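Local atomic coordinates of nitrilotriacetate monooxygenase component B (Bacillus cereus ATCC 14579, PDB entry 3BPK), a protein that probably binds FMN and serves as the flavin reductase-like component B of a nitrilotriacetate monooxygenase system. Residues H166-E169 and H170-E173; I185-L188 and A189-Y193; S109-L113 and A114-P118. All coordinates share one frame; numbering follows the deposited sequence.

Contact 1: residues H166-E169 and H170-E173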
loop_
_atom_site.group_PDB
_atom_site.type_symbol
_atom_site.label_atom_id
_atom_site.label_comp_id
_atom_site.label_asym_id
_atom_site.label_seq_id
_atom_site.Cartn_x
_atom_site.Cartn_y
_atom_site.Cartn_z
ATOM N N HIS B 166 18.218 -4.819 6.351
ATOM C CA HIS B 166 19.311 -4.018 6.926
ATOM C C HIS B 166 18.637 -2.933 7.745
ATOM O O HIS B 166 17.843 -2.164 7.208
ATOM C CB HIS B 166 20.126 -3.355 5.836
ATOM C CG HIS B 166 20.800 -4.329 4.915
ATOM N ND1 HIS B 166 22.011 -4.914 5.221
ATOM C CD2 HIS B 166 20.405 -4.865 3.733
ATOM C CE1 HIS B 166 22.350 -5.745 4.240
ATOM N NE2 HIS B 166 21.387 -5.740 3.330
ATOM N N VAL B 167 18.918 -2.883 9.049
ATOM C CA VAL B 167 18.194 -1.989 9.961
ATOM C C VAL B 167 19.155 -1.226 10.853
ATOM O O VAL B 167 20.016 -1.852 11.473
ATOM C CB VAL B 167 17.206 -2.774 10.864
ATOM C CG1 VAL B 167 16.457 -1.823 11.809
ATOM C CG2 VAL B 167 16.210 -3.657 10.014
ATOM N N ALA B 168 19.023 0.095 10.933
ATOM C CA ALA B 168 19.900 0.878 11.824
ATOM C C ALA B 168 19.751 0.393 13.271
ATOM O O ALA B 168 18.640 0.249 13.785
ATOM C CB ALA B 168 19.600 2.382 11.703
ATOM N N GLU B 169 20.897 0.133 13.934
ATOM C CA GLU B 169 20.837 -0.468 15.257
ATOM C C GLU B 169 20.063 0.439 16.215
ATOM O O GLU B 169 19.317 -0.069 17.073
ATOM C CB GLU B 169 22.242 -0.779 15.807
ATOM C CG GLU B 169 22.230 -1.581 17.131
ATOM C CD GLU B 169 22.130 -0.718 18.411
ATOM O OE1 GLU B 169 22.228 0.530 18.342
ATOM O OE2 GLU B 169 21.953 -1.314 19.499
ATOM N N HIS B 170 20.203 1.759 16.063
ATOM C CA HIS B 170 19.496 2.670 16.977
ATOM C C HIS B 170 17.973 2.631 16.882
ATOM O O HIS B 170 17.296 3.130 17.794
ATOM C CB HIS B 170 19.989 4.124 16.872
ATOM C CG HIS B 170 19.553 4.816 15.615
ATOM N ND1 HIS B 170 20.250 4.709 14.427
ATOM C CD2 HIS B 170 18.487 5.611 15.354
ATOM C CE1 HIS B 170 19.631 5.410 13.491
ATOM N NE2 HIS B 170 18.562 5.969 14.028
ATOM N N LEU B 171 17.451 2.064 15.785
ATOM C CA LEU B 171 15.998 1.937 15.575
ATOM C C LEU B 171 15.424 0.620 16.065
ATOM O O LEU B 171 14.213 0.453 16.164
ATOM C CB LEU B 171 15.662 2.057 14.056
ATOM C CG LEU B 171 15.984 3.417 13.451
ATOM C CD1 LEU B 171 15.652 3.419 11.959
ATOM C CD2 LEU B 171 15.229 4.520 14.190
ATOM N N TYR B 172 16.287 -0.344 16.338
ATOM C CA TYR B 172 15.830 -1.709 16.539
ATOM C C TYR B 172 15.814 -2.020 18.024
ATOM O O TYR B 172 16.805 -1.740 18.719
ATOM C CB TYR B 172 16.794 -2.636 15.809
ATOM C CG TYR B 172 16.439 -4.097 15.850
ATOM C CD1 TYR B 172 15.817 -4.723 14.763
ATOM C CD2 TYR B 172 16.734 -4.866 16.974
ATOM C CE1 TYR B 172 15.517 -6.059 14.793
ATOM C CE2 TYR B 172 16.434 -6.216 17.012
ATOM C CZ TYR B 172 15.838 -6.818 15.906
ATOM O OH TYR B 172 15.534 -8.160 15.945
ATOM N N GLU B 173 14.691 -2.542 18.511
ATOM C CA GLU B 173 14.560 -2.900 19.930
ATOM C C GLU B 173 13.664 -4.121 20.080
ATOM O O GLU B 173 12.460 -4.043 19.810
ATOM C CB GLU B 173 14.002 -1.707 20.728
ATOM C CG GLU B 173 13.480 -2.031 22.152
ATOM C CD GLU B 173 14.578 -2.348 23.140
ATOM O OE1 GLU B 173 14.509 -1.830 24.284
ATOM O OE2 GLU B 173 15.500 -3.117 22.788
#
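With CG1 of Val167 trans to the backbone N (chi1 -180°) and the ring of Tyr172 likewise trans (chi1 -177°), the methyl and the aromatic side chain are brought together across the turn that separates them. CG1 lies 4.1 Å from CB of Tyr172 and approaches the ring near its plane, at the edge that carries CD1; the two side chains cross at about a right angle. Beyond this touch the ring leads away from 166-169; the tyrosine side chain also packs on Leu5 of the second subunit.

His170 takes the less common rotamer in which CG sits between the backbone N and the carbonyl carbon (chi1 73°). This turns the imidazole back toward Ala168, and its CE1 comes to 3.5 Å from CB of Ala168 in an oblique approach. The same methyl receives Leu171, whose CD1 is 4.1 Å from Ala168 CB, while CG of Leu171 lies over one face of the His170 ring, offset toward its rim. Ala168 CB is thus shared by two neighbours of the following turn.

The backbone here leaves the long strand 155-168 through a short 3-10 turn and enters strand 172-173, the first arm of a small two-stranded antiparallel sheet with 176-177. Two successive i to i+3 bonds define the turn: Leu171 N donates to Ala168 O at 3.0 Å, and Tyr172 N donates to Glu169 O at 3.1 Å by the straighter of the two bonds. Both donors stand well above the plane of the carbonyl they use. Before the turn, His166, Val167 and Ala168 pair with a strand of the second subunit in an antiparallel ladder, and NE2 of His166 is hydrogen-bonded to OE2 of Glu137.

Contact 2: residues I185-L188 and A189-Y193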
loop_
_atom_site.group_PDB
_atom_site.type_symbol
_atom_site.label_atom_id
_atom_site.label_comp_id
_atom_site.label_asym_id
_atom_site.label_seq_id
_atom_site.Cartn_x
_atom_site.Cartn_y
_atom_site.Cartn_z
ATOM N N ILE B 185 8.457 9.101 6.070
ATOM C CA ILE B 185 7.629 10.074 5.343
ATOM C C ILE B 185 6.565 9.371 4.494
ATOM O O ILE B 185 6.751 8.210 4.057
ATOM C CB ILE B 185 8.467 11.079 4.512
ATOM C CG1 ILE B 185 9.255 10.377 3.434
ATOM C CG2 ILE B 185 9.379 11.963 5.403
ATOM C CD1 ILE B 185 8.545 10.396 2.119
ATOM N N SER B 186 5.439 10.058 4.287
ATOM C CA SER B 186 4.368 9.491 3.492
ATOM C C SER B 186 3.900 10.485 2.452
ATOM O O SER B 186 4.168 11.672 2.561
ATOM C CB SER B 186 3.214 9.053 4.388
ATOM O OG SER B 186 2.783 10.118 5.229
ATOM N N ARG B 187 3.197 9.976 1.453
ATOM C CA ARG B 187 2.703 10.788 0.335
ATOM C C ARG B 187 1.198 11.049 0.471
ATOM O O ARG B 187 0.420 10.160 0.833
ATOM C CB ARG B 187 2.992 10.091 -0.982
ATOM C CG ARG B 187 2.726 10.928 -2.209
ATOM C CD ARG B 187 3.797 11.902 -2.569
ATOM N NE ARG B 187 3.374 12.632 -3.766
ATOM C CZ ARG B 187 3.597 12.250 -5.028
ATOM N NH1 ARG B 187 4.288 11.128 -5.303
ATOM N NH2 ARG B 187 3.141 13.001 -6.036
ATOM N N LEU B 188 0.807 12.283 0.146
ATOM C CA LEU B 188 -0.612 12.608 0.080
ATOM C C LEU B 188 -0.970 12.942 -1.378
ATOM O O LEU B 188 -0.353 12.414 -2.307
ATOM C CB LEU B 188 -0.931 13.770 1.028
ATOM C CG LEU B 188 -0.449 13.617 2.477
ATOM C CD1 LEU B 188 -0.886 14.863 3.252
ATOM C CD2 LEU B 188 -1.012 12.361 3.169
ATOM N N ALA B 189 -1.930 13.832 -1.593
ATOM C CA ALA B 189 -2.250 14.204 -2.955
ATOM C C ALA B 189 -1.327 15.330 -3.430
ATOM O O ALA B 189 -0.750 16.031 -2.615
ATOM C CB ALA B 189 -3.728 14.605 -3.056
ATOM N N GLY B 190 -1.206 15.493 -4.736
ATOM C CA GLY B 190 -0.449 16.608 -5.307
ATOM C C GLY B 190 1.013 16.423 -4.961
ATOM O O GLY B 190 1.499 15.301 -4.880
ATOM N N HIS B 191 1.729 17.506 -4.714
ATOM C CA HIS B 191 3.078 17.275 -4.257
ATOM C C HIS B 191 3.166 17.488 -2.748
ATOM O O HIS B 191 4.151 18.015 -2.256
ATOM C CB HIS B 191 4.103 18.043 -5.106
ATOM C CG HIS B 191 4.152 17.564 -6.529
ATOM N ND1 HIS B 191 4.688 16.343 -6.885
ATOM C CD2 HIS B 191 3.673 18.113 -7.675
ATOM C CE1 HIS B 191 4.556 16.167 -8.189
ATOM N NE2 HIS B 191 3.945 17.226 -8.694
ATOM N N ASN B 192 2.103 17.059 -2.038
ATOM C CA ASN B 192 2.099 17.081 -0.580
ATOM C C ASN B 192 2.535 15.759 0.035
ATOM O O ASN B 192 2.165 14.674 -0.441
ATOM C CB ASN B 192 0.745 17.524 -0.021
ATOM C CG ASN B 192 0.600 19.041 -0.017
ATOM O OD1 ASN B 192 1.366 19.739 -0.687
ATOM N ND2 ASN B 192 -0.360 19.553 0.749
ATOM N N TYR B 193 3.361 15.884 1.079
ATOM C CA TYR B 193 3.808 14.741 1.858
ATOM C C TYR B 193 3.373 14.929 3.298
ATOM O O TYR B 193 2.809 15.987 3.654
ATOM C CB TYR B 193 5.315 14.622 1.743
ATOM C CG TYR B 193 5.748 14.278 0.339
ATOM C CD1 TYR B 193 6.316 13.030 0.045
ATOM C CD2 TYR B 193 5.582 15.199 -0.706
ATOM C CE1 TYR B 193 6.701 12.718 -1.248
ATOM C CE2 TYR B 193 5.949 14.893 -2.000
ATOM C CZ TYR B 193 6.513 13.660 -2.268
ATOM O OH TYR B 193 6.884 13.369 -3.562
HETATM O O HOH W 1 0.016 12.205 -4.993
#
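Arg187 and Tyr193 face each other as a non-hydrogen-bonded antiparallel pair in the beta hairpin 186-194, whose strands are joined by a type II' turn from Ala189 to Asn192 with Gly190 at positive phi. Among the backbone bonds, Leu188 N donates to Asn192 O at 2.8 Å, and Asn192 N to Ala189 O closes the turn.

The aromatic contact is a CH-pi interaction: CD of Arg187 sits over one face of the Tyr193 ring, 3.5 Å from its centroid. A bend at chi2 (81°) folds the arginine chain across the ring and carries the guanidinium on toward the turn, its plane only 14° from that of the ring, with Tyr193 OH over one of its faces. Two residues before Arg187, CD1 of Ile185 also reaches CD1 of the tyrosine ring.

Polar contacts converge on Gly190 O, which lies in the guanidinium plane and accepts from Arg187 NH2 at 3.1 Å and weakly from NE. Asn192 ND2 instead bonds Gln199 OE1 of the second subunit, where the sheet continues. One water donates to Leu188 O at 2.7 Å and, weakly, to Gly190 O at 3.4 Å.

Contact 3: residues S109-L113 and A114-P118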
loop_
_atom_site.group_PDB
_atom_site.type_symbol
_atom_site.label_atom_id
_atom_site.label_comp_id
_atom_site.label_asym_id
_atom_site.label_seq_id
_atom_site.Cartn_x
_atom_site.Cartn_y
_atom_site.Cartn_z
ATOM N N SER B 109 22.082 7.740 -13.721
ATOM C CA SER B 109 21.849 7.351 -12.330
ATOM C C SER B 109 21.272 8.491 -11.511
ATOM O O SER B 109 21.974 9.471 -11.211
ATOM C CB SER B 109 23.164 6.896 -11.682
ATOM O OG SER B 109 22.964 6.611 -10.293
ATOM N N GLU B 110 20.015 8.344 -11.078
ATOM C CA GLU B 110 19.427 9.338 -10.187
ATOM C C GLU B 110 20.149 9.333 -8.856
ATOM O O GLU B 110 20.171 10.333 -8.155
ATOM C CB GLU B 110 17.948 9.035 -9.928
ATOM C CG GLU B 110 17.052 9.123 -11.154
ATOM C CD GLU B 110 16.941 7.812 -11.936
ATOM O OE1 GLU B 110 17.700 6.839 -11.686
ATOM O OE2 GLU B 110 16.072 7.771 -12.838
ATOM N N ILE B 111 20.707 8.182 -8.478
ATOM C CA ILE B 111 21.421 8.061 -7.227
ATOM C C ILE B 111 22.615 9.021 -7.206
ATOM O O ILE B 111 22.778 9.789 -6.256
ATOM C CB ILE B 111 21.874 6.598 -7.006
ATOM C CG1 ILE B 111 20.641 5.680 -6.916
ATOM C CG2 ILE B 111 22.778 6.469 -5.782
ATOM C CD1 ILE B 111 19.514 6.191 -5.969
ATOM N N GLU B 112 23.426 8.970 -8.269
ATOM C CA GLU B 112 24.585 9.872 -8.339
ATOM C C GLU B 112 24.161 11.348 -8.479
ATOM O O GLU B 112 24.761 12.256 -7.828
ATOM C CB GLU B 112 25.554 9.418 -9.449
ATOM C CG GLU B 112 26.155 8.018 -9.235
ATOM C CD GLU B 112 27.100 7.878 -8.039
ATOM O OE1 GLU B 112 27.403 8.885 -7.346
ATOM O OE2 GLU B 112 27.501 6.727 -7.763
ATOM N N LEU B 113 23.122 11.622 -9.277
ATOM C CA LEU B 113 22.587 12.980 -9.378
ATOM C C LEU B 113 22.190 13.552 -8.013
ATOM O O LEU B 113 22.469 14.723 -7.712
ATOM C CB LEU B 113 21.380 13.007 -10.318
ATOM C CG LEU B 113 20.643 14.350 -10.501
ATOM C CD1 LEU B 113 21.207 15.120 -11.700
ATOM C CD2 LEU B 113 19.115 14.134 -10.665
ATOM N N ALA B 114 21.530 12.720 -7.194
ATOM C CA ALA B 114 21.021 13.163 -5.890
ATOM C C ALA B 114 22.073 13.134 -4.761
ATOM O O ALA B 114 21.761 13.419 -3.593
ATOM C CB ALA B 114 19.774 12.333 -5.521
ATOM N N LYS B 115 23.317 12.800 -5.118
ATOM C CA LYS B 115 24.439 12.810 -4.155
ATOM C C LYS B 115 24.231 11.719 -3.095
ATOM O O LYS B 115 24.705 11.844 -1.951
ATOM C CB LYS B 115 24.646 14.212 -3.524
ATOM C CG LYS B 115 24.898 15.278 -4.591
ATOM C CD LYS B 115 25.341 16.582 -3.981
ATOM C CE LYS B 115 25.502 17.640 -5.047
ATOM N NZ LYS B 115 24.318 18.495 -4.984
ATOM N N LEU B 116 23.554 10.637 -3.492
ATOM C CA LEU B 116 23.364 9.489 -2.599
ATOM C C LEU B 116 24.498 8.499 -2.822
ATOM O O LEU B 116 25.257 8.616 -3.803
ATOM C CB LEU B 116 21.999 8.848 -2.886
ATOM C CG LEU B 116 20.791 9.677 -2.431
ATOM C CD1 LEU B 116 19.516 9.057 -3.017
ATOM C CD2 LEU B 116 20.650 9.812 -0.890
ATOM N N THR B 117 24.634 7.539 -1.915
ATOM C CA THR B 117 25.853 6.715 -1.862
ATOM C C THR B 117 25.546 5.235 -2.015
ATOM O O THR B 117 24.912 4.643 -1.122
ATOM C CB THR B 117 26.503 6.913 -0.471
ATOM O OG1 THR B 117 26.647 8.309 -0.203
ATOM C CG2 THR B 117 27.851 6.208 -0.355
ATOM N N PRO B 118 25.989 4.629 -3.129
ATOM C CA PRO B 118 25.719 3.190 -3.307
ATOM C C PRO B 118 26.344 2.353 -2.188
ATOM O O PRO B 118 27.436 2.648 -1.702
ATOM C CB PRO B 118 26.385 2.851 -4.655
ATOM C CG PRO B 118 26.503 4.154 -5.345
ATOM C CD PRO B 118 26.717 5.196 -4.282
HETATM O O HOH W 2 26.506 10.583 -5.325
#
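Ala114 N donates to Glu110 O at 2.9 Å in the last regular turn of the short helix 110-113, after which Lys115 swings to positive phi (67°) and the chain leaves in a Schellman motif. Its two bonds reach back into the helix: Leu116 N to Ile111 O at 3.0 Å, and Lys115 N to Glu112 O at 3.1 Å. The first approaches its acceptor within 22° of the carbonyl plane, whereas the second stands far above the plane of its carbonyl.

Across this reversal the apolar side chains of Ile111 and Leu116 meet, as in many Schellman ends. CG2 of Ile111, trans to the backbone N, lies 3.8 Å from Leu116 CB, and the CD1 methyls of the two residues also approach each other; the side chains cross at about a right angle. Both pack on Phe32 of strand 28-36 and on Val129 of strand 128-129, so the pair joins the helix end to the large sheet and to the small one. Ala114 turns its methyl to Thr100 and Glu99 of helix 94-100.

Glu112 bends at chi2 (-67°), which brings its carboxylate back toward the departing chain. OE2 lies 3.7 Å from CG of Pro118, beside the CG and CD part of the ring, the two side chains crossing at about a right angle. A water lies 2.8 Å from both OE1 of Glu112 and Leu116 O, placed to link carboxylate and backbone, though it has other acceptors in reach too. At the other end of the helix, Ser109 is the N-cap: its OG accepts from Glu112 N at 3.1 Å and also bonds Leu42 O.

A single turn of helix is therefore capped at both ends, the amide of Glu112 by a serine hydroxyl and the carbonyls of Ile111 and Glu112 by amides beyond the C-terminus, so that these three backbone groups find partners within the same ten residues.

Along the chain the order is contact 3, contact 1, contact 2. Their centres lie about 22 to 26 Å apart and none touches another, the nearest atoms of any pair being about 11 or 12 Å apart. Contacts 1 and 2 both reach the large antiparallel sheet, the former at the end of strand 155-168, the latter through strand 186-187, which pairs with strand 28-36. Both also meet the second subunit, each through an antiparallel ladder, so that the sheet extends across the dimer interface at two separate places. Contact 3 touches no other chain; it packs on strand 28-36 and helix 94-100, elements that contact 2 also touches.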